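Local structure of interferon-activable protein 202 (Mus musculus, 4L5R) at residues M37-V42 and Q172-H177; N65-I70 and N94-V99; F143-K146 and N151-V154; I163-E166 and K170-L173. The protein binds double-stranded DNA without sequence specificity and inhibits caspase activation by the AIM2 inflammasome, probably by sequestering cytoplasmic DNA. One frame throughout, in Å; residues are numbered along the deposited sequence.

Contact 1 is the buried one. It lies near the centre of the chain and joins strand 35-43 of one sheet to the end of strand 171-174 and the corner at Ser175 in the other. Contact 2 is a surface contact, where a loop packs on a strand of the first sheet through aromatic rings and a thioether. Contacts 3 and 4, in the second half, are partly buried. Contact 3 is a backbone-paired hairpin, apolar inside and charged outside. Contact 4 packs a loop tyrosine on the start of strand 171-174, which contact 1 also uses. Leu171 of contact 4 touches Phe143 and Ile145 of contact 3. DNA meets His177 in contact 1 and Lys153 in contact 3.

Contact 1: residues M37-V42 and Q172-H177; sequences MFHATV and QLFSFH. With nucleotides of chain B.
The imidazole of His39 lies with one face against the CB of Phe174. This methylene sits over the centre of the ring, 3.7 Å from Phe174 CB to the His39 ring centroid, and makes a CH-pi contact. The phenyl ring does not stack squarely on the imidazole. The two planes are near parallel, at 25°, but slid apart, with centroids 5.2 Å from each other. Phe174 CD2 therefore ends beside His39 CB, at 3.7 Å. Ser175 CB adds an oblique contact to His39 CE1, at 3.9 Å. The opposite face of the imidazole takes Met37 CE, offset toward the rim. His39 CG is anti to the carbonyl carbon (chi1 -67°), which swings the ring across to the second segment. Its NE2 is hydrogen-bonded to His192 O, outside both segments.

The HIN-200 domain is built of two OB folds, and this contact is part of the seam between them. Strand 35-43 belongs to the first. The second segment turns a corner at Ser175 in the second, as a G1 beta bulge against strand 124-136. Ser175 OG is hydrogen-bonded to Lys52 NZ, a further link across the seam. His39 mediates interaction with TP53BP1, and segment 37-42 lies in a region required for homomultimerization.

Beyond the bulge, His177 meets the DNA. Its ND1 donates to OP1 of DG7 of chain B, 2.9 Å away and nearly straight at 164°, with the acceptor in the ring plane. His177 CE1, a ring carbon, closely approaches OP1 of DG6 of chain B, at 3.0 Å.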
loop_
_atom_site.group_PDB
_atom_site.type_symbol
_atom_site.label_atom_id
_atom_site.label_comp_id
_atom_site.label_asym_id
_atom_site.label_seq_id
_atom_site.Cartn_x
_atom_site.Cartn_y
_atom_site.Cartn_z
ATOM N N MET A 37 -9.789 6.738 0.404
ATOM C CA MET A 37 -8.432 6.635 0.944
ATOM C C MET A 37 -7.433 6.769 -0.194
ATOM O O MET A 37 -7.816 6.776 -1.369
ATOM C CB MET A 37 -8.237 5.278 1.631
ATOM C CG MET A 37 -8.279 4.086 0.665
ATOM S SD MET A 37 -7.892 2.500 1.462
ATOM C CE MET A 37 -6.120 2.665 1.666
ATOM N N PHE A 38 -6.148 6.873 0.143
ATOM C CA PHE A 38 -5.123 6.742 -0.863
ATOM C C PHE A 38 -3.931 6.046 -0.218
ATOM O O PHE A 38 -3.786 6.069 1.011
ATOM C CB PHE A 38 -4.762 8.077 -1.553
ATOM C CG PHE A 38 -4.152 9.132 -0.637
ATOM C CD1 PHE A 38 -2.789 9.166 -0.410
ATOM C CD2 PHE A 38 -4.944 10.119 -0.069
ATOM C CE1 PHE A 38 -2.213 10.145 0.414
ATOM C CE2 PHE A 38 -4.383 11.102 0.749
ATOM C CZ PHE A 38 -3.014 11.110 0.985
ATOM N N HIS A 39 -3.137 5.377 -1.039
ATOM C CA HIS A 39 -1.903 4.743 -0.569
ATOM C C HIS A 39 -0.723 5.674 -0.730
ATOM O O HIS A 39 -0.704 6.508 -1.626
ATOM C CB HIS A 39 -1.620 3.473 -1.376
ATOM C CG HIS A 39 -2.617 2.390 -1.146
ATOM N ND1 HIS A 39 -2.631 1.628 0.003
ATOM C CD2 HIS A 39 -3.655 1.955 -1.903
ATOM C CE1 HIS A 39 -3.633 0.768 -0.057
ATOM N NE2 HIS A 39 -4.266 0.943 -1.206
ATOM N N ALA A 40 0.298 5.498 0.103
ATOM C CA ALA A 40 1.494 6.272 -0.074
ATOM C C ALA A 40 2.673 5.479 0.484
ATOM O O ALA A 40 2.482 4.483 1.194
ATOM C CB ALA A 40 1.363 7.646 0.620
ATOM N N THR A 41 3.873 5.905 0.101
ATOM C CA THR A 41 5.134 5.382 0.664
ATOM C C THR A 41 5.937 6.594 1.136
ATOM O O THR A 41 6.014 7.613 0.434
ATOM C CB THR A 41 5.925 4.610 -0.395
ATOM O OG1 THR A 41 5.173 3.448 -0.795
ATOM C CG2 THR A 41 7.261 4.136 0.166
ATOM N N VAL A 42 6.507 6.491 2.332
ATOM C CA VAL A 42 7.317 7.557 2.895
ATOM C C VAL A 42 8.572 6.924 3.480
ATOM O O VAL A 42 8.633 5.704 3.647
ATOM C CB VAL A 42 6.576 8.282 4.021
ATOM C CG1 VAL A 42 5.242 8.862 3.497
ATOM C CG2 VAL A 42 6.338 7.336 5.212
ATOM N N GLN A 172 0.574 -3.195 -10.865
ATOM C CA GLN A 172 0.996 -2.694 -9.559
ATOM C C GLN A 172 -0.051 -3.022 -8.498
ATOM O O GLN A 172 -1.223 -2.664 -8.628
ATOM C CB GLN A 172 1.249 -1.185 -9.582
ATOM C CG GLN A 172 1.943 -0.732 -8.313
ATOM C CD GLN A 172 2.606 0.636 -8.444
ATOM O OE1 GLN A 172 2.270 1.425 -9.330
ATOM N NE2 GLN A 172 3.552 0.917 -7.554
ATOM N N LEU A 173 0.376 -3.713 -7.450
ATOM C CA LEU A 173 -0.536 -4.135 -6.397
ATOM C C LEU A 173 -0.249 -3.345 -5.138
ATOM O O LEU A 173 0.918 -3.163 -4.770
ATOM C CB LEU A 173 -0.318 -5.612 -6.085
ATOM C CG LEU A 173 -0.474 -6.614 -7.225
ATOM C CD1 LEU A 173 -0.210 -8.006 -6.705
ATOM C CD2 LEU A 173 -1.875 -6.495 -7.792
ATOM N N PHE A 174 -1.312 -2.897 -4.467
ATOM C CA PHE A 174 -1.201 -2.286 -3.152
ATOM C C PHE A 174 -2.053 -3.058 -2.150
ATOM O O PHE A 174 -3.262 -3.256 -2.356
ATOM C CB PHE A 174 -1.669 -0.803 -3.146
ATOM C CG PHE A 174 -0.940 0.082 -4.128
ATOM C CD1 PHE A 174 -1.136 -0.065 -5.498
ATOM C CD2 PHE A 174 -0.070 1.059 -3.682
ATOM C CE1 PHE A 174 -0.481 0.756 -6.405
ATOM C CE2 PHE A 174 0.598 1.885 -4.578
ATOM C CZ PHE A 174 0.388 1.739 -5.938
ATOM N N SER A 175 -1.414 -3.464 -1.051
ATOM C CA SER A 175 -2.103 -4.038 0.109
ATOM C C SER A 175 -2.953 -5.259 -0.259
ATOM O O SER A 175 -4.140 -5.336 0.072
ATOM C CB SER A 175 -2.957 -2.975 0.814
ATOM O OG SER A 175 -3.501 -3.458 2.034
ATOM N N PHE A 176 -2.348 -6.207 -0.955
ATOM C CA PHE A 176 -2.984 -7.501 -1.164
ATOM C C PHE A 176 -2.636 -8.444 -0.019
ATOM O O PHE A 176 -1.638 -8.246 0.657
ATOM C CB PHE A 176 -2.581 -8.084 -2.519
ATOM C CG PHE A 176 -3.491 -7.645 -3.635
ATOM C CD1 PHE A 176 -3.484 -6.329 -4.069
ATOM C CD2 PHE A 176 -4.370 -8.539 -4.219
ATOM C CE1 PHE A 176 -4.334 -5.899 -5.079
ATOM C CE2 PHE A 176 -5.225 -8.122 -5.239
ATOM C CZ PHE A 176 -5.199 -6.806 -5.670
ATOM N N HIS A 177 -3.460 -9.462 0.204
ATOM C CA HIS A 177 -3.248 -10.356 1.332
ATOM C C HIS A 177 -2.720 -11.715 0.871
ATOM O O HIS A 177 -3.333 -12.371 0.029
ATOM C CB HIS A 177 -4.553 -10.530 2.109
ATOM C CG HIS A 177 -5.108 -9.245 2.649
ATOM N ND1 HIS A 177 -5.615 -9.138 3.925
ATOM C CD2 HIS A 177 -5.248 -8.023 2.085
ATOM C CE1 HIS A 177 -6.030 -7.899 4.131
ATOM N NE2 HIS A 177 -5.817 -7.201 3.030
ATOM P P DG B 7 -6.719 -12.557 4.825
ATOM O OP1 DG B 7 -5.785 -11.578 5.422
ATOM O OP2 DG B 7 -7.047 -12.496 3.379
ATOM O "O5'" DG B 7 -6.196 -14.048 5.089
ATOM C "C5'" DG B 7 -5.620 -14.359 6.358
ATOM C "C4'" DG B 7 -6.003 -15.768 6.775
ATOM O "O4'" DG B 7 -7.387 -15.810 7.208
ATOM C "C3'" DG B 7 -5.843 -16.826 5.689
ATOM O "O3'" DG B 7 -5.183 -17.925 6.280
ATOM C "C2'" DG B 7 -7.270 -17.181 5.277
ATOM C "C1'" DG B 7 -8.028 -16.901 6.565
ATOM N N9 DG B 7 -9.430 -16.555 6.350
ATOM C C8 DG B 7 -9.938 -15.455 5.701
ATOM N N7 DG B 7 -11.247 -15.432 5.679
ATOM C C5 DG B 7 -11.629 -16.585 6.356
ATOM C C6 DG B 7 -12.917 -17.104 6.660
ATOM O O6 DG B 7 -14.031 -16.631 6.381
ATOM N N1 DG B 7 -12.835 -18.305 7.365
ATOM C C2 DG B 7 -11.659 -18.922 7.727
ATOM N N2 DG B 7 -11.754 -20.076 8.398
ATOM N N3 DG B 7 -10.455 -18.445 7.457
ATOM C C4 DG B 7 -10.516 -17.283 6.770
ATOM P P DG B 6 -9.417 -6.975 5.594
ATOM O OP1 DG B 6 -8.052 -6.429 5.794
ATOM O OP2 DG B 6 -10.156 -6.701 4.341
ATOM O "O5'" DG B 6 -9.349 -8.565 5.783
ATOM C "C5'" DG B 6 -8.597 -9.103 6.871
ATOM C "C4'" DG B 6 -8.859 -10.591 6.980
ATOM O "O4'" DG B 6 -10.146 -10.810 7.626
ATOM C "C3'" DG B 6 -8.901 -11.317 5.632
ATOM O "O3'" DG B 6 -8.092 -12.495 5.658
ATOM C "C2'" DG B 6 -10.363 -11.727 5.519
ATOM C "C1'" DG B 6 -10.617 -11.976 7.001
ATOM N N9 DG B 6 -12.004 -12.329 7.294
ATOM C C8 DG B 6 -13.167 -11.806 6.777
ATOM N N7 DG B 6 -14.243 -12.402 7.223
ATOM C C5 DG B 6 -13.756 -13.385 8.076
ATOM C C6 DG B 6 -14.436 -14.347 8.856
ATOM O O6 DG B 6 -15.656 -14.524 8.951
ATOM N N1 DG B 6 -13.546 -15.150 9.573
ATOM C C2 DG B 6 -12.174 -15.028 9.539
ATOM N N2 DG B 6 -11.459 -15.878 10.292
ATOM N N3 DG B 6 -11.529 -14.125 8.820
ATOM C C4 DG B 6 -12.383 -13.348 8.123
#

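Contact 2: residues N65-I70 and N94-V99; sequences NQFITI and NQMFEV. Unlike the reference sequence in segment 65-70: Gln66 (reference Lys). Unlike the reference sequence in segment 94-99: Met96 (reference Ile), Phe97 (reference Ile).
Phe67 meets Phe97 edge-to-face. Its CE2 points at the centre of the Phe97 ring in a T-shaped pair, with the planes at 89° and the centroids 5.2 Å apart. Met96 covers one face of the Phe67 ring. Its CG makes a CH-pi contact, 4.1 Å from the Phe67 centroid and shifted toward the rim. Met96 SD is farther on and oblique, 4.8 Å from the same centroid, a Met-aromatic contact. The carbonyl of Phe97 also comes close, with Phe97 O 3.1 Å from Phe67 CZ. Phe67 is thus the middle member of a small apolar cluster. With an alanine in its place, the face of Phe97 would probably lose its edge-on partner and the Met96 side chain would be freer to turn.

Torsions set up this arrangement. Phe97 CG lies between the backbone N and the carbonyl carbon (chi1 47°), which folds the ring back to meet Phe67. Met96 CG is anti to the carbonyl carbon (chi1 -69°), and the extended chain then runs over Phe67. Met96 and Phe97 both differ from the reference sequence, which has isoleucine at each position.

The polar part is slight. Thr69 OG1 and Gln95 OE1 are 3.5 Å apart, a weak bond at most. Thr69 OG1 is also hydrogen-bonded to Thr18 OG1, and Gln95 OE1 accepts from Ala92 N.

Segment 65-70 enters strand 67-76, whose backbone pairs with Val19 of strand 17-30, and with Ser89 of strand 87-90 and Ala91 just after it. Phe67 also touches Met20 of strand 17-30. Segment 94-99 is the loop from strand 87-90 to helix 101-108.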
loop_
_atom_site.group_PDB
_atom_site.type_symbol
_atom_site.label_atom_id
_atom_site.label_comp_id
_atom_site.label_asym_id
_atom_site.label_seq_id
_atom_site.Cartn_x
_atom_site.Cartn_y
_atom_site.Cartn_z
ATOM N N ASN A 65 8.842 13.958 -2.544
ATOM C CA ASN A 65 10.085 14.569 -2.087
ATOM C C ASN A 65 9.928 15.652 -1.018
ATOM O O ASN A 65 10.915 16.236 -0.585
ATOM C CB ASN A 65 10.917 15.076 -3.270
ATOM C CG ASN A 65 11.307 13.960 -4.221
ATOM O OD1 ASN A 65 11.518 12.821 -3.801
ATOM N ND2 ASN A 65 11.392 14.277 -5.506
ATOM N N GLN A 66 8.696 15.902 -0.584
ATOM C CA GLN A 66 8.469 16.855 0.498
ATOM C C GLN A 66 8.570 16.183 1.872
ATOM O O GLN A 66 8.265 15.003 2.032
ATOM C CB GLN A 66 7.114 17.548 0.332
ATOM C CG GLN A 66 6.961 18.261 -1.004
ATOM C CD GLN A 66 8.150 19.148 -1.337
ATOM O OE1 GLN A 66 8.516 20.037 -0.563
ATOM N NE2 GLN A 66 8.763 18.906 -2.493
ATOM N N PHE A 67 9.007 16.942 2.864
ATOM C CA PHE A 67 9.125 16.431 4.221
ATOM C C PHE A 67 7.940 16.878 5.057
ATOM O O PHE A 67 7.619 18.071 5.112
ATOM C CB PHE A 67 10.423 16.919 4.882
ATOM C CG PHE A 67 11.659 16.222 4.385
ATOM C CD1 PHE A 67 12.237 16.584 3.178
ATOM C CD2 PHE A 67 12.244 15.203 5.125
ATOM C CE1 PHE A 67 13.381 15.949 2.721
ATOM C CE2 PHE A 67 13.390 14.557 4.669
ATOM C CZ PHE A 67 13.955 14.929 3.463
ATOM N N ILE A 68 7.310 15.924 5.727
ATOM C CA ILE A 68 6.163 16.211 6.571
ATOM C C ILE A 68 6.337 15.560 7.931
ATOM O O ILE A 68 7.045 14.558 8.077
ATOM C CB ILE A 68 4.842 15.750 5.923
ATOM C CG1 ILE A 68 4.867 14.239 5.635
ATOM C CG2 ILE A 68 4.577 16.541 4.639
ATOM C CD1 ILE A 68 3.527 13.695 5.096
ATOM N N THR A 69 5.705 16.152 8.934
ATOM C CA THR A 69 5.816 15.666 10.301
ATOM C C THR A 69 4.452 15.179 10.748
ATOM O O THR A 69 3.470 15.932 10.728
ATOM C CB THR A 69 6.314 16.766 11.248
ATOM O OG1 THR A 69 7.644 17.149 10.877
ATOM C CG2 THR A 69 6.328 16.269 12.683
ATOM N N ILE A 70 4.392 13.916 11.150
ATOM C CA ILE A 70 3.123 13.277 11.456
ATOM C C ILE A 70 3.063 12.864 12.916
ATOM O O ILE A 70 4.044 12.350 13.466
ATOM C CB ILE A 70 2.921 12.018 10.586
ATOM C CG1 ILE A 70 3.016 12.374 9.099
ATOM C CG2 ILE A 70 1.578 11.383 10.890
ATOM C CD1 ILE A 70 3.080 11.156 8.179
ATOM N N ASN A 94 15.187 22.255 10.357
ATOM C CA ASN A 94 16.034 21.556 11.323
ATOM C C ASN A 94 15.504 20.174 11.690
ATOM O O ASN A 94 15.991 19.546 12.637
ATOM C CB ASN A 94 16.233 22.401 12.589
ATOM C CG ASN A 94 15.004 22.415 13.485
ATOM O OD1 ASN A 94 13.889 22.139 13.039
ATOM N ND2 ASN A 94 15.204 22.746 14.756
ATOM N N GLN A 95 14.508 19.706 10.938
ATOM C CA GLN A 95 13.950 18.369 11.135
ATOM C C GLN A 95 14.173 17.494 9.909
ATOM O O GLN A 95 13.771 16.336 9.890
ATOM C CB GLN A 95 12.448 18.436 11.424
ATOM C CG GLN A 95 12.078 18.854 12.838
ATOM C CD GLN A 95 10.588 19.132 12.981
ATOM O OE1 GLN A 95 9.924 19.536 12.021
ATOM N NE2 GLN A 95 10.055 18.907 14.178
ATOM N N MET A 96 14.799 18.057 8.884
ATOM C CA MET A 96 15.012 17.332 7.643
ATOM C C MET A 96 16.296 16.520 7.692
ATOM O O MET A 96 17.166 16.754 8.534
ATOM C CB MET A 96 15.030 18.294 6.457
ATOM C CG MET A 96 13.676 18.917 6.166
ATOM S SD MET A 96 13.779 20.138 4.854
ATOM C CE MET A 96 12.076 20.703 4.796
ATOM N N PHE A 97 16.405 15.561 6.783
ATOM C CA PHE A 97 17.528 14.641 6.776
ATOM C C PHE A 97 17.679 14.077 5.377
ATOM O O PHE A 97 16.795 14.231 4.535
ATOM C CB PHE A 97 17.273 13.499 7.761
ATOM C CG PHE A 97 15.899 12.898 7.642
ATOM C CD1 PHE A 97 15.647 11.872 6.741
ATOM C CD2 PHE A 97 14.851 13.375 8.417
ATOM C CE1 PHE A 97 14.382 11.330 6.623
ATOM C CE2 PHE A 97 13.584 12.831 8.309
ATOM C CZ PHE A 97 13.348 11.810 7.407
ATOM N N GLU A 98 18.805 13.424 5.133
ATOM C CA GLU A 98 19.030 12.759 3.864
ATOM C C GLU A 98 18.571 11.316 4.001
ATOM O O GLU A 98 18.946 10.631 4.952
ATOM C CB GLU A 98 20.511 12.824 3.506
ATOM C CG GLU A 98 20.893 12.104 2.229
ATOM C CD GLU A 98 22.375 12.244 1.922
ATOM O OE1 GLU A 98 22.891 13.382 1.999
ATOM O OE2 GLU A 98 23.023 11.217 1.617
ATOM N N VAL A 99 17.730 10.862 3.076
ATOM C CA VAL A 99 17.305 9.468 3.068
ATOM C C VAL A 99 18.350 8.671 2.303
ATOM O O VAL A 99 18.611 8.953 1.135
ATOM C CB VAL A 99 15.941 9.272 2.370
ATOM C CG1 VAL A 99 15.564 7.805 2.369
ATOM C CG2 VAL A 99 14.847 10.093 3.048
#

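Contact 3: residues F143-K146 and N151-V154; sequences FKIK and NIKV
Phe143 pairs with Val154 and Ile145 with Ile152 through the backbone, each by two hydrogen bonds. These are the antiparallel hydrogen-bonded pairs of the hairpin. The straightest bond is Val154 N to Phe143 O, 2.8 Å long with an angle of 172° at the hydrogen. The non-hydrogen-bonded pairs are Lys144 with Lys153 and Lys146 with Asn151. The strand axes run at 149° to each other.

Weaker CA-H...O contacts lie beside these bonds. Lys153 CA is 3.4 Å from Phe143 O, and Asn151 CA is 3.1 Å from Ile145 O. Each of these carbonyls thus serves a backbone N-H and a CA-H.

Apolar packing fills the face of Phe143, Ile145, Ile152 and Val154. Ile145 and Ile152 lie side by side, with Ile145 CG1 3.5 Å from Ile152 CG2. Ile145 CG1 sits between the backbone N and the carbonyl carbon (chi1 58°). From there Ile145 CD1 also reaches Val154 CG2, at 3.6 Å, the two side chains crossing at about a right angle. Phe143 CB meets Val154 CB at 3.9 Å.

The other face is polar. Lys144 runs fully extended past Asn151, and its CE rests 3.7 Å from Asn151 CG, about as near to both amide end atoms. The ammonium goes further, to a salt bridge with Glu132. Lys153 NZ makes a salt bridge to a DNA phosphate, in line with the electrostatic DNA binding of this domain.

Strand 141-146 also pairs with strand 124-136, and strand 151-156 with strand 186-188. The apolar face packs on Leu171 and Leu173 of strand 171-174 and on Leu187.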
loop_
_atom_site.group_PDB
_atom_site.type_symbol
_atom_site.label_atom_id
_atom_site.label_comp_id
_atom_site.label_asym_id
_atom_site.label_seq_id
_atom_site.Cartn_x
_atom_site.Cartn_y
_atom_site.Cartn_z
ATOM N N PHE A 143 -5.645 -12.844 -12.036
ATOM C CA PHE A 143 -4.445 -12.630 -12.827
ATOM C C PHE A 143 -3.501 -13.769 -12.502
ATOM O O PHE A 143 -3.529 -14.302 -11.398
ATOM C CB PHE A 143 -3.721 -11.344 -12.418
ATOM C CG PHE A 143 -4.507 -10.081 -12.632
ATOM C CD1 PHE A 143 -5.390 -9.630 -11.667
ATOM C CD2 PHE A 143 -4.334 -9.330 -13.782
ATOM C CE1 PHE A 143 -6.096 -8.456 -11.843
ATOM C CE2 PHE A 143 -5.050 -8.143 -13.970
ATOM C CZ PHE A 143 -5.928 -7.711 -13.000
ATOM N N LYS A 144 -2.676 -14.139 -13.468
ATOM C CA LYS A 144 -1.484 -14.917 -13.164
ATOM C C LYS A 144 -0.333 -13.949 -13.351
ATOM O O LYS A 144 -0.080 -13.482 -14.472
ATOM C CB LYS A 144 -1.360 -16.093 -14.137
ATOM C CG LYS A 144 -0.118 -16.936 -13.927
ATOM C CD LYS A 144 -0.087 -18.079 -14.949
ATOM C CE LYS A 144 1.165 -18.917 -14.814
ATOM N NZ LYS A 144 1.200 -20.009 -15.854
ATOM N N ILE A 145 0.333 -13.597 -12.253
ATOM C CA ILE A 145 1.502 -12.742 -12.349
ATOM C C ILE A 145 2.775 -13.577 -12.198
ATOM O O ILE A 145 2.735 -14.692 -11.689
ATOM C CB ILE A 145 1.482 -11.612 -11.308
ATOM C CG1 ILE A 145 1.399 -12.169 -9.880
ATOM C CG2 ILE A 145 0.306 -10.662 -11.583
ATOM C CD1 ILE A 145 1.684 -11.101 -8.769
ATOM N N LYS A 146 3.898 -13.037 -12.649
ATOM C CA LYS A 146 5.139 -13.799 -12.640
ATOM C C LYS A 146 6.340 -12.877 -12.570
ATOM O O LYS A 146 6.252 -11.688 -12.889
ATOM C CB LYS A 146 5.239 -14.638 -13.913
ATOM C CG LYS A 146 5.337 -13.805 -15.179
ATOM C CD LYS A 146 5.681 -14.666 -16.380
ATOM C CE LYS A 146 5.740 -13.839 -17.653
ATOM N NZ LYS A 146 6.172 -14.656 -18.827
ATOM N N ASN A 151 5.573 -17.785 -10.371
ATOM C CA ASN A 151 4.290 -17.149 -10.678
ATOM C C ASN A 151 3.318 -17.364 -9.532
ATOM O O ASN A 151 3.525 -18.240 -8.695
ATOM C CB ASN A 151 3.713 -17.684 -11.986
ATOM C CG ASN A 151 3.453 -19.175 -11.937
ATOM O OD1 ASN A 151 2.509 -19.625 -11.294
ATOM N ND2 ASN A 151 4.300 -19.949 -12.610
ATOM N N ILE A 152 2.262 -16.555 -9.479
ATOM C CA ILE A 152 1.288 -16.683 -8.413
ATOM C C ILE A 152 -0.043 -16.105 -8.895
ATOM O O ILE A 152 -0.076 -15.212 -9.740
ATOM C CB ILE A 152 1.781 -15.995 -7.107
ATOM C CG1 ILE A 152 0.865 -16.347 -5.927
ATOM C CG2 ILE A 152 1.920 -14.500 -7.305
ATOM C CD1 ILE A 152 1.336 -15.822 -4.561
ATOM N N LYS A 153 -1.140 -16.639 -8.378
ATOM C CA LYS A 153 -2.464 -16.143 -8.754
ATOM C C LYS A 153 -2.856 -14.919 -7.928
ATOM O O LYS A 153 -2.638 -14.884 -6.720
ATOM C CB LYS A 153 -3.497 -17.243 -8.557
ATOM C CG LYS A 153 -4.884 -16.905 -9.044
ATOM C CD LYS A 153 -5.868 -17.871 -8.417
ATOM C CE LYS A 153 -6.905 -18.311 -9.396
ATOM N NZ LYS A 153 -7.778 -19.323 -8.750
ATOM N N VAL A 154 -3.424 -13.917 -8.591
ATOM C CA VAL A 154 -3.979 -12.755 -7.909
ATOM C C VAL A 154 -5.492 -12.789 -8.064
ATOM O O VAL A 154 -6.005 -12.927 -9.179
ATOM C CB VAL A 154 -3.432 -11.442 -8.495
ATOM C CG1 VAL A 154 -4.064 -10.231 -7.801
ATOM C CG2 VAL A 154 -1.885 -11.402 -8.349
#

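Contact 4: residues I163-E166 and K170-L173; sequences INYE and KLQL
Tyr165 lays its CD1 and CE1 side against the CD1 methyl of Leu171. The nearest atoms are Tyr165 CD1 and Leu171 CD1, 3.7 Å apart. The methyl meets the ring obliquely, and the two side chains cross at about a right angle. Lys170 O lies at the ring edge, near its plane, 3.7 Å from Tyr165 CE1. Tyr165 CG is anti to its own amide nitrogen (chi1 179°), which sends the ring across to the strand. The hydroxyl is then hydrogen-bonded to Asp169 O, just before the second segment. A leucine in place of Tyr165 would lack the hydroxyl, and Asp169 O would probably be left without this donor.

The loop around Tyr165 is bent. Asn164 is the centre of an inverse gamma turn, closed by a weak bond from Tyr165 N to Ile163 O. Glu166 N is hydrogen-bonded to Asp169 OD2.

Leu171 is buried and also touches Phe143, Ile145 and Ile195. Tyr165 and Leu171 both pack on Val131 of strand 124-136. The arrangement is a connecting loop folded onto the edge of the apolar core in the second OB fold of the HIN-200 domain.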
loop_
_atom_site.group_PDB
_atom_site.type_symbol
_atom_site.label_atom_id
_atom_site.label_comp_id
_atom_site.label_asym_id
_atom_site.label_seq_id
_atom_site.Cartn_x
_atom_site.Cartn_y
_atom_site.Cartn_z
ATOM N N ILE A 163 -10.765 -0.789 -13.244
ATOM C CA ILE A 163 -9.340 -0.744 -13.006
ATOM C C ILE A 163 -8.633 -0.077 -14.179
ATOM O O ILE A 163 -8.856 -0.439 -15.338
ATOM C CB ILE A 163 -8.768 -2.169 -12.812
ATOM C CG1 ILE A 163 -9.592 -2.940 -11.779
ATOM C CG2 ILE A 163 -7.302 -2.119 -12.420
ATOM C CD1 ILE A 163 -9.740 -2.226 -10.457
ATOM N N ASN A 164 -7.781 0.895 -13.875
ATOM C CA ASN A 164 -6.911 1.482 -14.884
ATOM C C ASN A 164 -5.775 0.523 -15.224
ATOM O O ASN A 164 -4.658 0.646 -14.713
ATOM C CB ASN A 164 -6.366 2.833 -14.420
ATOM C CG ASN A 164 -7.434 3.909 -14.406
ATOM O OD1 ASN A 164 -8.226 4.021 -15.345
ATOM N ND2 ASN A 164 -7.479 4.690 -13.331
ATOM N N TYR A 165 -6.092 -0.447 -16.071
ATOM C CA TYR A 165 -5.113 -1.409 -16.550
ATOM C C TYR A 165 -5.345 -1.695 -18.037
ATOM O O TYR A 165 -6.483 -1.902 -18.463
ATOM C CB TYR A 165 -5.201 -2.712 -15.754
ATOM C CG TYR A 165 -4.221 -3.745 -16.249
ATOM C CD1 TYR A 165 -2.940 -3.814 -15.727
ATOM C CD2 TYR A 165 -4.566 -4.621 -17.271
ATOM C CE1 TYR A 165 -2.033 -4.745 -16.195
ATOM C CE2 TYR A 165 -3.677 -5.546 -17.743
ATOM C CZ TYR A 165 -2.407 -5.614 -17.203
ATOM O OH TYR A 165 -1.511 -6.545 -17.687
ATOM N N GLU A 166 -4.272 -1.688 -18.820
ATOM C CA GLU A 166 -4.353 -2.034 -20.238
ATOM C C GLU A 166 -3.454 -3.225 -20.573
ATOM O O GLU A 166 -2.456 -3.483 -19.888
ATOM C CB GLU A 166 -4.000 -0.829 -21.114
ATOM C CG GLU A 166 -5.043 0.276 -21.086
ATOM N N LYS A 170 2.463 -3.842 -16.876
ATOM C CA LYS A 170 2.773 -4.544 -15.643
ATOM C C LYS A 170 1.684 -4.177 -14.644
ATOM O O LYS A 170 1.039 -3.133 -14.773
ATOM C CB LYS A 170 4.143 -4.137 -15.098
ATOM C CG LYS A 170 5.285 -4.276 -16.083
ATOM C CD LYS A 170 6.610 -4.367 -15.342
ATOM C CE LYS A 170 7.772 -3.871 -16.191
ATOM N NZ LYS A 170 9.088 -4.131 -15.532
ATOM N N LEU A 171 1.468 -5.041 -13.661
ATOM C CA LEU A 171 0.449 -4.827 -12.655
ATOM C C LEU A 171 1.064 -4.325 -11.363
ATOM O O LEU A 171 1.964 -4.972 -10.821
ATOM C CB LEU A 171 -0.230 -6.151 -12.367
ATOM C CG LEU A 171 -1.513 -6.087 -11.566
ATOM C CD1 LEU A 171 -2.532 -5.305 -12.395
ATOM C CD2 LEU A 171 -1.994 -7.504 -11.271
ATOM N N GLN A 172 0.574 -3.195 -10.865
ATOM C CA GLN A 172 0.996 -2.694 -9.559
ATOM C C GLN A 172 -0.051 -3.022 -8.498
ATOM O O GLN A 172 -1.223 -2.664 -8.628
ATOM C CB GLN A 172 1.249 -1.185 -9.582
ATOM C CG GLN A 172 1.943 -0.732 -8.313
ATOM C CD GLN A 172 2.606 0.636 -8.444
ATOM O OE1 GLN A 172 2.270 1.425 -9.330
ATOM N NE2 GLN A 172 3.552 0.917 -7.554
ATOM N N LEU A 173 0.376 -3.713 -7.450
ATOM C CA LEU A 173 -0.536 -4.135 -6.397
ATOM C C LEU A 173 -0.249 -3.345 -5.138
ATOM O O LEU A 173 0.918 -3.163 -4.770
ATOM C CB LEU A 173 -0.318 -5.612 -6.085
ATOM C CG LEU A 173 -0.474 -6.614 -7.225
ATOM C CD1 LEU A 173 -0.210 -8.006 -6.705
ATOM C CD2 LEU A 173 -1.875 -6.495 -7.792
#